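Local structure of CdiA-CT toxin, Conserved domain protein (Yersinia pseudotuberculosis serotype O:3, 4ZQU) at residues L40-A46 with V92-T96; V34-L40 with K86-V92; N52-I58 with E103-A107. The protein acts as the C-terminal toxin domain of a contact-dependent growth inhibition system, probably as a PDDEXK-type nuclease held in check by the immunity protein CdiI. Residues are numbered along the deposited sequence.

The three contacts pair the same two parts of the chain in the same order: V34-L40, L40-A46 and N52-I58 meet, respectively, K86-V92, V92-T96 and E103-A107. Contact 2 lies in the sheet, its centre about 3 Å from that of the chain. Contact 1, about 15 Å from it between centres, continues the strands into helix 42-47 and the loop before helix 98-113, and shares L40 and V92 with it. Contact 3, about 13 Å between centres from each of the others, joins helices 53-66 and 98-113. The three adjoin one another in this restriction endonuclease-like domain, through packing at V92-I104 and L90-I58 and a probable hydrogen bond between K38 and S57.

Contact 1 (L40-A46 with V92-T96); sequences LDTQTMA and VPVNT
The helical turn after strand 33-39 meets the loop after strand 85-92, with P93 as the bump and the L40-D41-T42 turn plus M45 as the hollow. L40 (phi/psi -120/117) and V92 (-128/144) are still extended, their CA atoms 5.2 Å apart. The first chain then turns at D41 into helix 42-47, and the second follows a loop, turned at V94 (-79/-25) and N95 (-84/14), to helix 98-113. P93 points its ring at the other segment: CD lies 3.0 Å from L40 O, CG 3.7 Å from D41 O, and CB 3.6 Å from T42 CG2. M45, with chi1 t and chi2 and chi3 both p, brings its methyl against the CD edge of the ring, so that CE sits 3.6 Å from P93 CD, 4.0 Å from V92 CG1 and 3.5 Å from T96 OG1.

On the outer side N95 (chi1 p) reaches the first turn of the helix, where its ND2 donates to T42 O at 3.1 Å; the same carbonyl accepts A46 N at 3.0 Å. D41 is the N-cap, its OD1 accepting from T44 N at 2.8 Å, while T96 OG1 donates to P93 O at 2.8 Å within the 92-96 loop. The helix end is tied to helix 98-113, since M45 O accepts from Q100.

Chemically, proline has no amide hydrogen for L40 O, so ladder pairing stops; ring-carbon contacts with the L40 and D41 carbonyls and the T42 and M45 side chains take over. N95 to T42 is the single intersegment hydrogen bond, and N95 OD1 is buried without a partner.

Contact 2 (V34-L40 with K86-V92); sequences VVSAKSL and KEVRLAV
This is a parallel beta pairing at the centre of the fold, between strands 33-39 and 85-92 of the mixed sheet, and it is the strand pair of a beta-alpha-beta crossover whose long connection includes helices 42-47 and 53-66. Both strands are extended, their axes 4.6 Å apart at an angle of -21°. The register runs V34-K86, V35-E87, S36-V88, A37-R89, K38-L90 and S39-A91, CA to CA 4.5 to 5.0 Å.

S36 and K38 each bond, through N and O, to the two residues flanking their partners V88 and L90: S36 N donates to E87 O (2.7 Å) and R89 N to S36 O (2.8 Å), then K38 N to R89 O (2.9 Å) and A91 N to K38 O (3.0 Å). At the start, E87 N to V34 O (3.1 Å) is weak.

S36, K38, V88 and L90 face helix 53-66, where K38, trans through chi3 and p at chi4, bonds S57 OG through NZ. On the other face V35, A37, S39 and A91 meet helix 3-9; V35 CG1 rests on R89 CG at 3.6 Å, and E87 OE2 bonds T119 of strand 117-122, which flanks 85-92 on its other edge. The ladder ends with L40 N donating to A91 O at 2.8 Å.

Contact 3 (N52-I58 with E103-A107); sequences NQVYSSI and EINRA
The carboxylate of E103 meets the start of helix 53-66 and accepts from backbone amides there: Y55 N donates to OE1 of E103 at 2.6 Å, and N52 N donates to OE2 of E103 at 2.8 Å. V54 N also lies 2.9 Å from E103 OE1. N52 holds the N-cap position in a left-handed conformation (phi/psi 70/-4), but its own side chain makes no capping bond, so a glutamate from another helix supplies acceptors for the first turn, where its negative charge also suits the helix dipole. E103 reaches there with chi1 m and chi2 t. Within the turn, N52 O receives S56 N at 2.9 Å and S56 OG at 2.7 Å.

Around this polar centre the helices run roughly in the same direction, their short axes 8.4 Å apart at closest and crossing at -32°. Y55 and E103 have their CA atoms only 4.8 Å apart. The Y55 ring (chi1 t) turns its edge to the backbone of the partner helix, with CD1 3.7 Å from A107 N and 3.9 Å from A107 CB. The small A107 leaves room for I58, whose CG2 comes to 3.6 Å from A107 CB. Deeper in, V54 CG1 meets I104 CG1 at 4.0 Å, and I58 CD1 lies 4.3 Å from that same I104 CG1.

I58 and I104 reach the sheet, packing respectively on L90 and V92 of strand 85-92, while V54 also touches Q100 and Y55 touches Y110 of helix 98-113. The two helices thus lie side by side on one face of the sheet.

Contact 1 (L40-A46 with V92-T96)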
loop_
_atom_site.group_PDB
_atom_site.type_symbol
_atom_site.label_atom_id
_atom_site.label_comp_id
_atom_site.label_asym_id
_atom_site.label_seq_id
_atom_site.Cartn_x
_atom_site.Cartn_y
_atom_site.Cartn_z
ATOM N N LEU A 40 20.158 -3.671 12.112
ATOM C CA LEU A 40 20.531 -4.015 13.476
ATOM C C LEU A 40 21.804 -3.277 13.854
ATOM O O LEU A 40 22.844 -3.490 13.241
ATOM C CB LEU A 40 20.733 -5.520 13.615
ATOM C CG LEU A 40 19.488 -6.379 13.401
ATOM C CD1 LEU A 40 19.878 -7.824 13.165
ATOM C CD2 LEU A 40 18.562 -6.264 14.597
ATOM N N ASP A 41 21.728 -2.396 14.847
ATOM C CA ASP A 41 22.925 -1.685 15.278
ATOM C C ASP A 41 23.680 -2.498 16.327
ATOM O O ASP A 41 23.238 -3.578 16.723
ATOM C CB ASP A 41 22.585 -0.281 15.803
ATOM C CG ASP A 41 21.547 -0.291 16.914
ATOM O OD1 ASP A 41 21.524 -1.241 17.722
ATOM O OD2 ASP A 41 20.756 0.673 16.983
ATOM N N THR A 42 24.820 -1.972 16.766
ATOM C CA THR A 42 25.702 -2.685 17.685
ATOM C C THR A 42 25.033 -2.969 19.026
ATOM O O THR A 42 25.252 -4.020 19.628
ATOM C CB THR A 42 27.000 -1.895 17.938
ATOM O OG1 THR A 42 26.681 -0.611 18.491
ATOM C CG2 THR A 42 27.771 -1.706 16.641
ATOM N N GLN A 43 24.216 -2.027 19.486
ATOM C CA GLN A 43 23.555 -2.159 20.777
ATOM C C GLN A 43 22.456 -3.215 20.748
ATOM O O GLN A 43 22.364 -4.046 21.653
ATOM C CB GLN A 43 22.980 -0.814 21.216
ATOM C CG GLN A 43 24.038 0.239 21.491
ATOM C CD GLN A 43 24.922 -0.107 22.675
ATOM O OE1 GLN A 43 26.041 -0.592 22.509
ATOM N NE2 GLN A 43 24.420 0.145 23.879
ATOM N N THR A 44 21.628 -3.174 19.707
ATOM C CA THR A 44 20.533 -4.127 19.556
ATOM C C THR A 44 21.067 -5.532 19.283
ATOM O O THR A 44 20.509 -6.525 19.755
ATOM C CB THR A 44 19.580 -3.708 18.420
ATOM O OG1 THR A 44 19.159 -2.354 18.625
ATOM C CG2 THR A 44 18.357 -4.609 18.381
ATOM N N MET A 45 22.155 -5.608 18.521
ATOM C CA MET A 45 22.807 -6.882 18.242
ATOM C C MET A 45 23.384 -7.476 19.523
ATOM O O MET A 45 23.347 -8.688 19.734
ATOM C CB MET A 45 23.905 -6.707 17.189
ATOM C CG MET A 45 24.554 -8.009 16.754
ATOM S SD MET A 45 23.374 -9.145 15.996
ATOM C CE MET A 45 23.222 -8.439 14.362
ATOM N N ALA A 46 23.911 -6.609 20.381
ATOM C CA ALA A 46 24.425 -7.029 21.675
ATOM C C ALA A 46 23.287 -7.450 22.600
ATOM O O ALA A 46 23.436 -8.377 23.397
ATOM C CB ALA A 46 25.238 -5.915 22.309
ATOM N N VAL A 92 23.839 -5.454 9.336
ATOM C CA VAL A 92 24.357 -6.024 10.576
ATOM C C VAL A 92 25.714 -5.408 10.930
ATOM O O VAL A 92 26.518 -5.109 10.047
ATOM C CB VAL A 92 24.487 -7.565 10.488
ATOM C CG1 VAL A 92 23.114 -8.208 10.335
ATOM C CG2 VAL A 92 25.404 -7.970 9.345
ATOM N N PRO A 93 25.966 -5.205 12.233
ATOM C CA PRO A 93 27.182 -4.536 12.706
ATOM C C PRO A 93 28.399 -5.453 12.772
ATOM O O PRO A 93 28.313 -6.636 12.445
ATOM C CB PRO A 93 26.786 -4.067 14.105
ATOM C CG PRO A 93 25.817 -5.087 14.564
ATOM C CD PRO A 93 25.067 -5.553 13.346
ATOM N N VAL A 94 29.523 -4.897 13.209
ATOM C CA VAL A 94 30.787 -5.622 13.248
ATOM C C VAL A 94 30.890 -6.556 14.450
ATOM O O VAL A 94 31.626 -7.542 14.413
ATOM C CB VAL A 94 31.981 -4.649 13.268
ATOM C CG1 VAL A 94 32.035 -3.856 11.972
ATOM C CG2 VAL A 94 31.884 -3.713 14.463
ATOM N N ASN A 95 30.148 -6.250 15.511
ATOM C CA ASN A 95 30.196 -7.058 16.728
ATOM C C ASN A 95 29.279 -8.276 16.655
ATOM O O ASN A 95 29.003 -8.916 17.671
ATOM C CB ASN A 95 29.838 -6.208 17.953
ATOM C CG ASN A 95 28.389 -5.753 17.949
ATOM O OD1 ASN A 95 27.818 -5.472 16.896
ATOM N ND2 ASN A 95 27.788 -5.678 19.131
ATOM N N THR A 96 28.807 -8.588 15.452
ATOM C CA THR A 96 27.996 -9.777 15.229
ATOM C C THR A 96 28.842 -11.027 15.441
ATOM O O THR A 96 29.830 -11.244 14.739
ATOM C CB THR A 96 27.393 -9.796 13.811
ATOM O OG1 THR A 96 26.614 -8.610 13.602
ATOM C CG2 THR A 96 26.512 -11.023 13.622
#

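Contact 2 (V34-L40 with K86-V92)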
loop_
_atom_site.group_PDB
_atom_site.type_symbol
_atom_site.label_atom_id
_atom_site.label_comp_id
_atom_site.label_asym_id
_atom_site.label_seq_id
_atom_site.Cartn_x
_atom_site.Cartn_y
_atom_site.Cartn_z
ATOM N N VAL A 34 9.281 -5.348 -4.154
ATOM C CA VAL A 34 9.205 -4.671 -2.862
ATOM C C VAL A 34 10.476 -4.905 -2.056
ATOM O O VAL A 34 11.092 -5.968 -2.133
ATOM C CB VAL A 34 7.986 -5.125 -2.026
ATOM C CG1 VAL A 34 6.700 -4.833 -2.760
ATOM C CG2 VAL A 34 8.077 -6.597 -1.684
ATOM N N VAL A 35 10.869 -3.895 -1.290
ATOM C CA VAL A 35 12.055 -3.990 -0.457
ATOM C C VAL A 35 11.744 -3.582 0.976
ATOM O O VAL A 35 11.155 -2.528 1.219
ATOM C CB VAL A 35 13.198 -3.108 -0.995
ATOM C CG1 VAL A 35 14.387 -3.142 -0.047
ATOM C CG2 VAL A 35 13.613 -3.559 -2.385
ATOM N N SER A 36 12.133 -4.428 1.922
ATOM C CA SER A 36 12.038 -4.084 3.334
ATOM C C SER A 36 13.426 -3.830 3.908
ATOM O O SER A 36 14.274 -4.724 3.919
ATOM C CB SER A 36 11.340 -5.188 4.119
ATOM O OG SER A 36 11.224 -4.820 5.482
ATOM N N ALA A 37 13.652 -2.605 4.376
ATOM C CA ALA A 37 14.942 -2.210 4.929
ATOM C C ALA A 37 14.980 -2.422 6.435
ATOM O O ALA A 37 14.395 -1.651 7.195
ATOM C CB ALA A 37 15.240 -0.752 4.592
ATOM N N LYS A 38 15.672 -3.473 6.859
ATOM C CA LYS A 38 15.832 -3.766 8.277
ATOM C C LYS A 38 17.278 -3.536 8.698
ATOM O O LYS A 38 18.206 -3.860 7.959
ATOM C CB LYS A 38 15.404 -5.205 8.582
ATOM C CG LYS A 38 15.488 -5.587 10.058
ATOM C CD LYS A 38 15.015 -7.014 10.308
ATOM C CE LYS A 38 15.275 -7.435 11.749
ATOM N NZ LYS A 38 14.536 -6.586 12.725
ATOM N N SER A 39 17.468 -2.972 9.884
ATOM C CA SER A 39 18.810 -2.681 10.372
ATOM C C SER A 39 18.997 -3.103 11.822
ATOM O O SER A 39 18.113 -2.920 12.656
ATOM C CB SER A 39 19.117 -1.189 10.229
ATOM O OG SER A 39 20.408 -0.887 10.732
ATOM N N LEU A 40 20.158 -3.671 12.112
ATOM C CA LEU A 40 20.531 -4.015 13.476
ATOM C C LEU A 40 21.804 -3.277 13.854
ATOM O O LEU A 40 22.844 -3.490 13.241
ATOM C CB LEU A 40 20.733 -5.520 13.615
ATOM C CG LEU A 40 19.488 -6.379 13.401
ATOM C CD1 LEU A 40 19.878 -7.824 13.165
ATOM C CD2 LEU A 40 18.562 -6.264 14.597
ATOM N N LYS A 86 10.010 -10.059 -3.499
ATOM C CA LYS A 86 10.117 -9.557 -2.136
ATOM C C LYS A 86 11.546 -9.697 -1.631
ATOM O O LYS A 86 12.185 -10.728 -1.835
ATOM C CB LYS A 86 9.147 -10.299 -1.211
ATOM C CG LYS A 86 7.686 -10.181 -1.624
ATOM C CD LYS A 86 6.772 -11.049 -0.769
ATOM C CE LYS A 86 5.322 -10.900 -1.213
ATOM N NZ LYS A 86 4.386 -11.757 -0.435
ATOM N N GLU A 87 12.046 -8.657 -0.976
ATOM C CA GLU A 87 13.417 -8.675 -0.483
ATOM C C GLU A 87 13.577 -7.942 0.839
ATOM O O GLU A 87 13.012 -6.868 1.039
ATOM C CB GLU A 87 14.364 -8.064 -1.514
ATOM C CG GLU A 87 15.812 -8.020 -1.058
ATOM C CD GLU A 87 16.697 -7.234 -1.993
ATOM O OE1 GLU A 87 16.159 -6.426 -2.779
ATOM O OE2 GLU A 87 17.929 -7.428 -1.945
ATOM N N VAL A 88 14.355 -8.529 1.740
ATOM C CA VAL A 88 14.738 -7.841 2.962
ATOM C C VAL A 88 16.205 -7.431 2.887
ATOM O O VAL A 88 17.089 -8.276 2.750
ATOM C CB VAL A 88 14.516 -8.712 4.207
ATOM C CG1 VAL A 88 14.869 -7.925 5.459
ATOM C CG2 VAL A 88 13.077 -9.198 4.268
ATOM N N ARG A 89 16.448 -6.126 2.959
ATOM C CA ARG A 89 17.805 -5.592 2.987
ATOM C C ARG A 89 18.254 -5.411 4.433
ATOM O O ARG A 89 17.828 -4.476 5.114
ATOM C CB ARG A 89 17.882 -4.266 2.229
ATOM C CG ARG A 89 17.695 -4.395 0.727
ATOM C CD ARG A 89 19.005 -4.717 0.028
ATOM N NE ARG A 89 19.988 -3.646 0.189
ATOM C CZ ARG A 89 20.068 -2.574 -0.596
ATOM N NH1 ARG A 89 19.220 -2.422 -1.605
ATOM N NH2 ARG A 89 20.996 -1.653 -0.371
ATOM N N LEU A 90 19.115 -6.315 4.891
ATOM C CA LEU A 90 19.493 -6.382 6.297
ATOM C C LEU A 90 20.881 -5.817 6.569
ATOM O O LEU A 90 21.868 -6.255 5.980
ATOM C CB LEU A 90 19.427 -7.831 6.785
ATOM C CG LEU A 90 19.723 -8.074 8.264
ATOM C CD1 LEU A 90 18.610 -7.507 9.133
ATOM C CD2 LEU A 90 19.918 -9.558 8.531
ATOM N N ALA A 91 20.948 -4.846 7.473
ATOM C CA ALA A 91 22.223 -4.308 7.924
ATOM C C ALA A 91 22.615 -4.936 9.259
ATOM O O ALA A 91 21.818 -4.964 10.195
ATOM C CB ALA A 91 22.154 -2.797 8.042
ATOM N N VAL A 92 23.839 -5.454 9.336
ATOM C CA VAL A 92 24.357 -6.024 10.576
ATOM C C VAL A 92 25.714 -5.408 10.930
ATOM O O VAL A 92 26.518 -5.109 10.047
ATOM C CB VAL A 92 24.487 -7.565 10.488
ATOM C CG1 VAL A 92 23.114 -8.208 10.335
ATOM C CG2 VAL A 92 25.404 -7.970 9.345
#

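Contact 3 (N52-I58 with E103-A107)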
loop_
_atom_site.group_PDB
_atom_site.type_symbol
_atom_site.label_atom_id
_atom_site.label_comp_id
_atom_site.label_asym_id
_atom_site.label_seq_id
_atom_site.Cartn_x
_atom_site.Cartn_y
_atom_site.Cartn_z
ATOM N N ASN A 52 18.496 -17.829 19.285
ATOM C CA ASN A 52 17.242 -17.680 18.544
ATOM C C ASN A 52 16.655 -16.262 18.573
ATOM O O ASN A 52 15.651 -16.000 17.916
ATOM C CB ASN A 52 16.196 -18.676 19.059
ATOM C CG ASN A 52 15.196 -19.079 17.994
ATOM O OD1 ASN A 52 15.551 -19.251 16.829
ATOM N ND2 ASN A 52 13.937 -19.232 18.390
ATOM N N GLN A 53 17.278 -15.352 19.316
ATOM C CA GLN A 53 16.759 -13.988 19.435
ATOM C C GLN A 53 16.951 -13.186 18.156
ATOM O O GLN A 53 16.079 -12.415 17.756
ATOM C CB GLN A 53 17.423 -13.256 20.599
ATOM C CG GLN A 53 16.554 -13.159 21.834
ATOM C CD GLN A 53 17.193 -12.324 22.920
ATOM O OE1 GLN A 53 18.401 -12.390 23.136
ATOM N NE2 GLN A 53 16.385 -11.520 23.602
ATOM N N VAL A 54 18.106 -13.361 17.527
ATOM C CA VAL A 54 18.383 -12.713 16.257
ATOM C C VAL A 54 17.523 -13.327 15.160
ATOM O O VAL A 54 16.905 -12.612 14.369
ATOM C CB VAL A 54 19.873 -12.828 15.881
ATOM C CG1 VAL A 54 20.104 -12.368 14.453
ATOM C CG2 VAL A 54 20.724 -12.023 16.851
ATOM N N TYR A 55 17.481 -14.655 15.127
ATOM C CA TYR A 55 16.664 -15.380 14.159
ATOM C C TYR A 55 15.198 -14.965 14.240
ATOM O O TYR A 55 14.549 -14.769 13.214
ATOM C CB TYR A 55 16.795 -16.892 14.372
ATOM C CG TYR A 55 15.888 -17.712 13.484
ATOM C CD1 TYR A 55 16.228 -17.975 12.165
ATOM C CD2 TYR A 55 14.688 -18.221 13.966
ATOM C CE1 TYR A 55 15.398 -18.720 11.349
ATOM C CE2 TYR A 55 13.853 -18.969 13.156
ATOM C CZ TYR A 55 14.212 -19.215 11.850
ATOM O OH TYR A 55 13.382 -19.959 11.043
ATOM N N SER A 56 14.687 -14.827 15.461
ATOM C CA SER A 56 13.301 -14.422 15.682
ATOM C C SER A 56 12.991 -13.058 15.082
ATOM O O SER A 56 12.021 -12.907 14.343
ATOM C CB SER A 56 12.980 -14.399 17.177
ATOM O OG SER A 56 12.986 -15.706 17.723
ATOM N N SER A 57 13.817 -12.070 15.411
ATOM C CA SER A 57 13.614 -10.704 14.937
ATOM C C SER A 57 13.511 -10.642 13.420
ATOM O O SER A 57 12.646 -9.958 12.873
ATOM C CB SER A 57 14.750 -9.801 15.413
ATOM O OG SER A 57 14.599 -8.489 14.899
ATOM N N ILE A 58 14.397 -11.367 12.748
ATOM C CA ILE A 58 14.415 -11.402 11.291
ATOM C C ILE A 58 13.243 -12.207 10.746
ATOM O O ILE A 58 12.552 -11.766 9.828
ATOM C CB ILE A 58 15.727 -11.998 10.758
ATOM C CG1 ILE A 58 16.927 -11.273 11.371
ATOM C CG2 ILE A 58 15.765 -11.920 9.243
ATOM C CD1 ILE A 58 18.266 -11.849 10.961
ATOM N N GLU A 103 22.404 -17.598 13.124
ATOM C CA GLU A 103 20.987 -17.249 13.111
ATOM C C GLU A 103 20.647 -16.437 11.868
ATOM O O GLU A 103 19.577 -16.601 11.280
ATOM C CB GLU A 103 20.604 -16.464 14.368
ATOM C CG GLU A 103 21.015 -17.126 15.673
ATOM C CD GLU A 103 20.262 -16.575 16.868
ATOM O OE1 GLU A 103 19.214 -15.929 16.663
ATOM O OE2 GLU A 103 20.721 -16.784 18.011
ATOM N N ILE A 104 21.563 -15.561 11.474
ATOM C CA ILE A 104 21.371 -14.723 10.297
ATOM C C ILE A 104 21.249 -15.581 9.047
ATOM O O ILE A 104 20.305 -15.431 8.276
ATOM C CB ILE A 104 22.524 -13.717 10.129
ATOM C CG1 ILE A 104 22.482 -12.680 11.256
ATOM C CG2 ILE A 104 22.443 -13.029 8.773
ATOM C CD1 ILE A 104 23.659 -11.738 11.273
ATOM N N ASN A 105 22.193 -16.495 8.862
ATOM C CA ASN A 105 22.179 -17.370 7.699
ATOM C C ASN A 105 20.988 -18.316 7.717
ATOM O O ASN A 105 20.492 -18.728 6.667
ATOM C CB ASN A 105 23.482 -18.159 7.619
ATOM C CG ASN A 105 24.648 -17.298 7.207
ATOM O OD1 ASN A 105 24.578 -16.580 6.210
ATOM N ND2 ASN A 105 25.723 -17.346 7.980
ATOM N N ARG A 106 20.531 -18.655 8.917
ATOM C CA ARG A 106 19.361 -19.508 9.077
ATOM C C ARG A 106 18.101 -18.797 8.606
ATOM O O ARG A 106 17.246 -19.395 7.952
ATOM C CB ARG A 106 19.200 -19.938 10.536
ATOM C CG ARG A 106 18.905 -21.418 10.711
ATOM C CD ARG A 106 18.863 -21.824 12.180
ATOM N NE ARG A 106 19.977 -21.293 12.961
ATOM C CZ ARG A 106 19.853 -20.759 14.173
ATOM N NH1 ARG A 106 18.657 -20.674 14.743
ATOM N NH2 ARG A 106 20.923 -20.309 14.817
ATOM N N ALA A 107 17.991 -17.521 8.957
ATOM C CA ALA A 107 16.863 -16.701 8.542
ATOM C C ALA A 107 16.911 -16.430 7.039
ATOM O O ALA A 107 15.874 -16.316 6.386
ATOM C CB ALA A 107 16.846 -15.399 9.320
#